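Local coordinates for chitinase (Thermococcus chitonophagus, PDB 5XSW), which probably hydrolyses chitin from within the chain as an endochitinase, the piece described here being one part of a longer protein and holding bound sugar, at residues 392-402 with 445-456. Residues are numbered along the deposited sequence; the frame is centred on the assembly and turned at random.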
ATOM      1  N   ILE A 392     -22.617  -9.689 -27.991  1.00 27.30           N
ATOM      2  CA  ILE A 392     -21.993 -10.329 -26.848  1.00 28.89           C
ATOM      3  C   ILE A 392     -20.626 -10.807 -27.256  1.00 32.44           C
ATOM      4  O   ILE A 392     -20.475 -11.429 -28.291  1.00 27.74           O
ATOM      5  CB  ILE A 392     -22.789 -11.549 -26.352  1.00 28.51           C
ATOM      6  CG1 ILE A 392     -24.213 -11.155 -25.990  1.00 32.44           C
ATOM      7  CG2 ILE A 392     -22.109 -12.169 -25.152  1.00 23.71           C
ATOM      8  CD1 ILE A 392     -24.303  -9.905 -25.155  1.00 31.29           C
ATOM      9  N   TYR A 393     -19.625 -10.518 -26.446  1.00 25.40           N
ATOM     10  CA  TYR A 393     -18.284 -10.916 -26.834  1.00 26.19           C
ATOM     11  C   TYR A 393     -18.124 -12.442 -27.022  1.00 30.01           C
ATOM     12  O   TYR A 393     -18.604 -13.228 -26.227  1.00 26.68           O
ATOM     13  CB  TYR A 393     -17.271 -10.436 -25.791  1.00 23.19           C
ATOM     14  CG  TYR A 393     -15.879 -10.809 -26.102  1.00 23.46           C
ATOM     15  CD1 TYR A 393     -15.169 -10.113 -27.055  1.00 23.61           C
ATOM     16  CD2 TYR A 393     -15.264 -11.863 -25.438  1.00 24.27           C
ATOM     17  CE1 TYR A 393     -13.823 -10.464 -27.378  1.00 25.22           C
ATOM     18  CE2 TYR A 393     -13.947 -12.219 -25.737  1.00 24.29           C
ATOM     19  CZ  TYR A 393     -13.230 -11.477 -26.688  1.00 27.55           C
ATOM     20  OH  TYR A 393     -11.923 -11.819 -26.956  1.00 26.25           O
ATOM     21  N   ASP A 394     -17.367 -12.827 -28.040  1.00 27.47           N
ATOM     22  CA  ASP A 394     -16.959 -14.240 -28.204  1.00 33.01           C
ATOM     23  C   ASP A 394     -15.628 -14.281 -28.939  1.00 29.50           C
ATOM     24  O   ASP A 394     -15.245 -13.295 -29.580  1.00 28.97           O
ATOM     25  CB  ASP A 394     -18.067 -14.998 -28.960  1.00 29.32           C
ATOM     26  CG  ASP A 394     -17.984 -16.537 -28.794  1.00 34.89           C
ATOM     27  OD1 ASP A 394     -17.069 -17.082 -28.129  1.00 26.38           O
ATOM     28  OD2 ASP A 394     -18.906 -17.189 -29.339  1.00 31.81           O
ATOM     29  N   ALA A 395     -14.884 -15.372 -28.824  1.00 25.74           N
ATOM     30  CA  ALA A 395     -13.574 -15.447 -29.436  1.00 31.58           C
ATOM     31  C   ALA A 395     -13.263 -16.912 -29.610  1.00 32.49           C
ATOM     32  O   ALA A 395     -13.627 -17.701 -28.754  1.00 27.95           O
ATOM     33  CB  ALA A 395     -12.472 -14.777 -28.532  1.00 28.75           C
ATOM     34  N   ASN A 396     -12.552 -17.265 -30.679  1.00 30.30           N
ATOM     35  CA  ASN A 396     -11.939 -18.600 -30.780  1.00 27.36           C
ATOM     36  C   ASN A 396     -10.727 -18.715 -29.901  1.00 28.62           C
ATOM     37  O   ASN A 396      -9.802 -17.894 -29.975  1.00 32.26           O
ATOM     38  CB  ASN A 396     -11.519 -18.868 -32.238  1.00 33.29           C
ATOM     39  CG  ASN A 396     -12.674 -18.786 -33.196  1.00 39.65           C
ATOM     40  OD1 ASN A 396     -13.827 -18.883 -32.813  1.00 39.66           O
ATOM     41  ND2 ASN A 396     -12.364 -18.607 -34.461  1.00 49.54           N
ATOM     42  N   LEU A 397     -10.679 -19.737 -29.072  1.00 26.76           N
ATOM     43  CA  LEU A 397      -9.479 -20.013 -28.299  1.00 20.21           C
ATOM     44  C   LEU A 397      -8.885 -21.321 -28.803  1.00 30.04           C
ATOM     45  O   LEU A 397      -9.600 -22.324 -28.851  1.00 27.15           O
ATOM     46  CB  LEU A 397      -9.799 -20.147 -26.803  1.00 26.23           C
ATOM     47  CG  LEU A 397     -10.681 -19.062 -26.176  1.00 29.67           C
ATOM     48  CD1 LEU A 397     -10.997 -19.372 -24.705  1.00 22.32           C
ATOM     49  CD2 LEU A 397      -9.892 -17.730 -26.301  1.00 29.56           C
ATOM     50  N   THR A 398      -7.584 -21.325 -29.082  1.00 30.67           N
ATOM     51  CA  THR A 398      -6.875 -22.486 -29.588  1.00 32.41           C
ATOM     52  C   THR A 398      -6.180 -23.110 -28.420  1.00 34.06           C
ATOM     53  O   THR A 398      -6.086 -22.493 -27.328  1.00 29.34           O
ATOM     54  CB  THR A 398      -5.814 -22.089 -30.642  1.00 31.54           C
ATOM     55  OG1 THR A 398      -4.801 -21.314 -29.991  1.00 31.44           O
ATOM     56  CG2 THR A 398      -6.428 -21.272 -31.762  1.00 35.01           C
ATOM     57  N   TRP A 399      -5.621 -24.297 -28.626  1.00 29.61           N
ATOM     58  CA  TRP A 399      -4.916 -24.942 -27.527  1.00 29.27           C
ATOM     59  C   TRP A 399      -3.739 -24.069 -27.050  1.00 31.16           C
ATOM     60  O   TRP A 399      -3.493 -23.951 -25.850  1.00 31.71           O
ATOM     61  CB  TRP A 399      -4.377 -26.371 -27.876  1.00 29.53           C
ATOM     62  CG  TRP A 399      -3.540 -26.859 -26.710  1.00 28.43           C
ATOM     63  CD1 TRP A 399      -2.186 -27.138 -26.693  1.00 30.18           C
ATOM     64  CD2 TRP A 399      -3.997 -27.027 -25.357  1.00 32.31           C
ATOM     65  NE1 TRP A 399      -1.792 -27.488 -25.410  1.00 32.07           N
ATOM     66  CE2 TRP A 399      -2.894 -27.436 -24.586  1.00 32.36           C
ATOM     67  CE3 TRP A 399      -5.247 -26.895 -24.737  1.00 30.46           C
ATOM     68  CZ2 TRP A 399      -2.997 -27.688 -23.250  1.00 36.19           C
ATOM     69  CZ3 TRP A 399      -5.342 -27.131 -23.410  1.00 32.75           C
ATOM     70  CH2 TRP A 399      -4.235 -27.532 -22.669  1.00 33.70           C
ATOM     71  N   ASP A 400      -2.974 -23.507 -27.986  1.00 30.05           N
ATOM     72  CA  ASP A 400      -1.872 -22.611 -27.635  1.00 31.46           C
ATOM     73  C   ASP A 400      -2.355 -21.431 -26.723  1.00 26.55           C
ATOM     74  O   ASP A 400      -1.658 -21.067 -25.797  1.00 29.43           O
ATOM     75  CB  ASP A 400      -1.225 -22.037 -28.897  1.00 29.56           C
ATOM     76  CG  ASP A 400      -0.271 -23.056 -29.588  1.00 40.82           C
ATOM     77  OD1 ASP A 400       0.054 -24.098 -28.993  1.00 37.49           O
ATOM     78  OD2 ASP A 400       0.195 -22.774 -30.687  1.00 39.18           O
ATOM     79  N   ASP A 401      -3.511 -20.867 -27.033  1.00 24.24           N
ATOM     80  CA  ASP A 401      -4.121 -19.810 -26.178  1.00 28.76           C
ATOM     81  C   ASP A 401      -4.334 -20.267 -24.735  1.00 30.36           C
ATOM     82  O   ASP A 401      -4.013 -19.536 -23.776  1.00 31.49           O
ATOM     83  CB  ASP A 401      -5.479 -19.381 -26.736  1.00 24.88           C
ATOM     84  CG  ASP A 401      -5.382 -18.680 -28.069  1.00 28.60           C
ATOM     85  OD1 ASP A 401      -4.302 -18.131 -28.404  1.00 31.89           O
ATOM     86  OD2 ASP A 401      -6.395 -18.664 -28.775  1.00 26.84           O
ATOM     87  N   ILE A 402      -4.899 -21.475 -24.579  1.00 30.33           N
ATOM     88  CA  ILE A 402      -5.228 -22.034 -23.267  1.00 29.08           C
ATOM     89  C   ILE A 402      -3.963 -22.358 -22.504  1.00 31.82           C
ATOM     90  O   ILE A 402      -3.813 -22.052 -21.315  1.00 26.89           O
ATOM     91  CB  ILE A 402      -6.098 -23.335 -23.395  1.00 32.71           C
ATOM     92  CG1 ILE A 402      -7.387 -23.054 -24.165  1.00 32.74           C
ATOM     93  CG2 ILE A 402      -6.412 -23.930 -22.031  1.00 27.27           C
ATOM     94  CD1 ILE A 402      -8.323 -22.110 -23.541  1.00 32.50           C
ATOM     95  N   ASP A 445     -10.902 -27.285 -34.206  1.00 33.61           N
ATOM     96  CA  ASP A 445      -9.709 -26.417 -34.245  1.00 28.48           C
ATOM     97  C   ASP A 445      -9.682 -25.299 -33.159  1.00 35.53           C
ATOM     98  O   ASP A 445      -8.719 -24.527 -33.098  1.00 31.27           O
ATOM     99  CB  ASP A 445      -9.592 -25.742 -35.629  1.00 34.92           C
ATOM    100  CG  ASP A 445     -10.956 -25.269 -36.188  1.00 60.88           C
ATOM    101  OD1 ASP A 445     -12.054 -25.649 -35.632  1.00 56.13           O
ATOM    102  OD2 ASP A 445     -10.922 -24.522 -37.217  1.00 69.20           O
ATOM    103  N   HIS A 446     -10.738 -25.198 -32.350  1.00 31.56           N
ATOM    104  CA  HIS A 446     -10.772 -24.195 -31.267  1.00 32.96           C
ATOM    105  C   HIS A 446     -11.962 -24.494 -30.380  1.00 34.08           C
ATOM    106  O   HIS A 446     -12.795 -25.323 -30.736  1.00 29.23           O
ATOM    107  CB  HIS A 446     -10.885 -22.769 -31.835  1.00 30.13           C
ATOM    108  CG  HIS A 446     -12.111 -22.572 -32.669  1.00 30.16           C
ATOM    109  ND1 HIS A 446     -12.107 -22.710 -34.041  1.00 39.46           N
ATOM    110  CD2 HIS A 446     -13.383 -22.252 -32.330  1.00 37.30           C
ATOM    111  CE1 HIS A 446     -13.327 -22.501 -34.512  1.00 32.94           C
ATOM    112  NE2 HIS A 446     -14.121 -22.222 -33.494  1.00 38.35           N
ATOM    113  N   ILE A 447     -12.021 -23.853 -29.197  1.00 29.82           N
ATOM    114  CA  ILE A 447     -13.248 -23.814 -28.423  1.00 28.37           C
ATOM    115  C   ILE A 447     -13.745 -22.344 -28.397  1.00 34.45           C
ATOM    116  O   ILE A 447     -13.109 -21.443 -28.938  1.00 28.83           O
ATOM    117  CB  ILE A 447     -13.046 -24.328 -26.958  1.00 31.36           C
ATOM    118  CG1 ILE A 447     -12.044 -23.448 -26.210  1.00 28.17           C
ATOM    119  CG2 ILE A 447     -12.578 -25.783 -26.933  1.00 33.05           C
ATOM    120  CD1 ILE A 447     -11.900 -23.818 -24.756  1.00 25.85           C
ATOM    121  N   SER A 448     -14.898 -22.127 -27.794  1.00 28.72           N
ATOM    122  CA  SER A 448     -15.520 -20.827 -27.752  1.00 27.78           C
ATOM    123  C   SER A 448     -15.271 -20.167 -26.379  1.00 32.75           C
ATOM    124  O   SER A 448     -15.481 -20.806 -25.340  1.00 28.20           O
ATOM    125  CB  SER A 448     -17.007 -20.926 -27.959  1.00 26.99           C
ATOM    126  OG  SER A 448     -17.645 -19.704 -27.585  1.00 27.83           O
ATOM    127  N   TYR A 449     -14.857 -18.894 -26.385  1.00 27.23           N
ATOM    128  CA  TYR A 449     -14.722 -18.167 -25.108  1.00 24.72           C
ATOM    129  C   TYR A 449     -16.098 -18.106 -24.422  1.00 22.21           C
ATOM    130  O   TYR A 449     -16.283 -18.544 -23.294  1.00 26.49           O
ATOM    131  CB  TYR A 449     -14.170 -16.766 -25.348  1.00 23.02           C
ATOM    132  CG  TYR A 449     -14.215 -15.956 -24.064  1.00 24.45           C
ATOM    133  CD1 TYR A 449     -13.207 -16.058 -23.137  1.00 23.02           C
ATOM    134  CD2 TYR A 449     -15.266 -15.101 -23.813  1.00 22.47           C
ATOM    135  CE1 TYR A 449     -13.217 -15.267 -21.924  1.00 23.98           C
ATOM    136  CE2 TYR A 449     -15.314 -14.309 -22.609  1.00 23.74           C
ATOM    137  CZ  TYR A 449     -14.282 -14.410 -21.710  1.00 24.02           C
ATOM    138  OH  TYR A 449     -14.339 -13.635 -20.577  1.00 24.02           O
ATOM    139  N   ARG A 450     -17.080 -17.611 -25.150  1.00 23.49           N
ATOM    140  CA  ARG A 450     -18.414 -17.442 -24.580  1.00 28.05           C
ATOM    141  C   ARG A 450     -19.012 -18.772 -24.031  1.00 31.98           C
ATOM    142  O   ARG A 450     -19.500 -18.834 -22.890  1.00 27.31           O
ATOM    143  CB  ARG A 450     -19.359 -16.847 -25.644  1.00 23.36           C
ATOM    144  CG  ARG A 450     -20.764 -16.665 -25.062  1.00 26.10           C
ATOM    145  CD  ARG A 450     -21.729 -16.076 -26.051  1.00 28.32           C
ATOM    146  NE  ARG A 450     -23.098 -16.371 -25.648  1.00 27.26           N
ATOM    147  CZ  ARG A 450     -24.179 -15.892 -26.279  1.00 29.45           C
ATOM    148  NH1 ARG A 450     -24.059 -15.049 -27.313  1.00 30.68           N
ATOM    149  NH2 ARG A 450     -25.382 -16.237 -25.856  1.00 28.57           N
ATOM    150  N   TYR A 451     -18.933 -19.842 -24.834  1.00 26.53           N
ATOM    151  CA  TYR A 451     -19.657 -21.089 -24.501  1.00 28.73           C
ATOM    152  C   TYR A 451     -18.841 -22.072 -23.685  1.00 26.51           C
ATOM    153  O   TYR A 451     -19.388 -22.811 -22.857  1.00 30.01           O
ATOM    154  CB  TYR A 451     -20.167 -21.746 -25.807  1.00 27.18           C
ATOM    155  CG  TYR A 451     -21.226 -20.909 -26.491  1.00 26.19           C
ATOM    156  CD1 TYR A 451     -22.525 -20.879 -26.022  1.00 27.82           C
ATOM    157  CD2 TYR A 451     -20.884 -20.069 -27.535  1.00 26.19           C
ATOM    158  CE1 TYR A 451     -23.483 -20.077 -26.634  1.00 29.26           C
ATOM    159  CE2 TYR A 451     -21.830 -19.267 -28.148  1.00 27.92           C
ATOM    160  CZ  TYR A 451     -23.115 -19.273 -27.693  1.00 30.62           C
ATOM    161  OH  TYR A 451     -24.036 -18.461 -28.331  1.00 33.30           O
ATOM    162  N   ASP A 452     -17.523 -22.107 -23.903  1.00 27.21           N
ATOM    163  CA  ASP A 452     -16.703 -23.149 -23.311  1.00 25.10           C
ATOM    164  C   ASP A 452     -15.758 -22.732 -22.187  1.00 24.51           C
ATOM    165  O   ASP A 452     -15.287 -23.580 -21.428  1.00 26.25           O
ATOM    166  CB  ASP A 452     -15.833 -23.791 -24.397  1.00 28.60           C
ATOM    167  CG  ASP A 452     -16.657 -24.437 -25.486  1.00 32.12           C
ATOM    168  OD1 ASP A 452     -17.603 -25.193 -25.140  1.00 28.26           O
ATOM    169  OD2 ASP A 452     -16.368 -24.175 -26.664  1.00 30.41           O
ATOM    170  N   PHE A 453     -15.337 -21.470 -22.146  1.00 26.65           N
ATOM    171  CA  PHE A 453     -14.185 -21.220 -21.273  1.00 23.53           C
ATOM    172  C   PHE A 453     -14.486 -21.375 -19.759  1.00 21.19           C
ATOM    173  O   PHE A 453     -13.608 -21.785 -18.992  1.00 24.88           O
ATOM    174  CB  PHE A 453     -13.544 -19.809 -21.571  1.00 24.37           C
ATOM    175  CG  PHE A 453     -12.185 -19.644 -20.912  1.00 24.34           C
ATOM    176  CD1 PHE A 453     -11.136 -20.457 -21.268  1.00 24.07           C
ATOM    177  CD2 PHE A 453     -11.976 -18.677 -19.915  1.00 25.39           C
ATOM    178  CE1 PHE A 453      -9.870 -20.358 -20.636  1.00 27.11           C
ATOM    179  CE2 PHE A 453     -10.741 -18.540 -19.285  1.00 22.43           C
ATOM    180  CZ  PHE A 453      -9.679 -19.377 -19.634  1.00 26.14           C
ATOM    181  N   LEU A 454     -15.713 -21.084 -19.298  1.00 25.08           N
ATOM    182  CA  LEU A 454     -15.986 -21.342 -17.884  1.00 23.63           C
ATOM    183  C   LEU A 454     -15.847 -22.827 -17.531  1.00 27.38           C
ATOM    184  O   LEU A 454     -15.379 -23.181 -16.439  1.00 23.46           O
ATOM    185  CB  LEU A 454     -17.395 -20.894 -17.477  1.00 24.88           C
ATOM    186  CG  LEU A 454     -17.592 -19.378 -17.327  1.00 29.55           C
ATOM    187  CD1 LEU A 454     -19.059 -19.051 -16.874  1.00 26.89           C
ATOM    188  CD2 LEU A 454     -16.546 -18.849 -16.284  1.00 26.10           C
ATOM    189  N   THR A 455     -16.221 -23.687 -18.475  1.00 28.06           N
ATOM    190  CA  THR A 455     -16.106 -25.151 -18.204  1.00 24.26           C
ATOM    191  C   THR A 455     -14.619 -25.554 -18.125  1.00 23.33           C
ATOM    192  O   THR A 455     -14.195 -26.295 -17.237  1.00 27.69           O
ATOM    193  CB  THR A 455     -16.901 -25.939 -19.279  1.00 26.82           C
ATOM    194  OG1 THR A 455     -18.300 -25.646 -19.127  1.00 27.66           O
ATOM    195  CG2 THR A 455     -16.706 -27.477 -19.058  1.00 28.89           C
ATOM    196  N   ILE A 456     -13.791 -24.961 -19.003  1.00 25.34           N
ATOM    197  CA  ILE A 456     -12.347 -25.174 -18.942  1.00 22.09           C
ATOM    198  C   ILE A 456     -11.785 -24.725 -17.596  1.00 27.67           C
ATOM    199  O   ILE A 456     -10.987 -25.429 -16.932  1.00 27.73           O
ATOM    200  CB  ILE A 456     -11.606 -24.405 -20.068  1.00 28.88           C
ATOM    201  CG1 ILE A 456     -11.958 -24.944 -21.471  1.00 28.77           C
ATOM    202  CG2 ILE A 456     -10.077 -24.381 -19.745  1.00 25.17           C
ATOM    203  CD1 ILE A 456     -11.368 -26.396 -21.773  1.00 30.30           C
TER
HETATM  204  O   HOH W   1     -21.804 -13.829 -28.841  1.00 33.38           O
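A two-stranded antiparallel ribbon, each strand leading into a helix, joins the starts of helices 399-412 and 449-461; T398 and D401 form the former's capping box. In its hydrogen-bonded pair, L397 N reaches I447 O at 3.0 Å and I447 N bonds back to L397 O. Y449 N donates to A395 O at 2.9 Å. D394 suits the head of helix 449-461: with CG anti to N (chi1 -161°), OD1 takes S448 OG at 2.7 Å through its syn lone pair and R450 N at 3.0 Å from above the carboxylate plane. S448, the N-cap, uses one small hydroxyl to donate to D394 and accept from Y451 N. On the face carrying L397 and I447, L397 CD1 lies 3.6 Å from F453 CD1, and I402 CD1 meets that ring's edge; apolar groups suit this buried spot. The edge of Y393 points at the face of Y449, whose OH bonds to A189 O. On the opposite face, exposed N396 lays its amide over the H446 ring, CG 3.6 Å above the ring plane, over its centre. Three donors, A395 N included, converge on D394 OD1, which should favour an ionised carboxylate whose charge would suit the helix dipole.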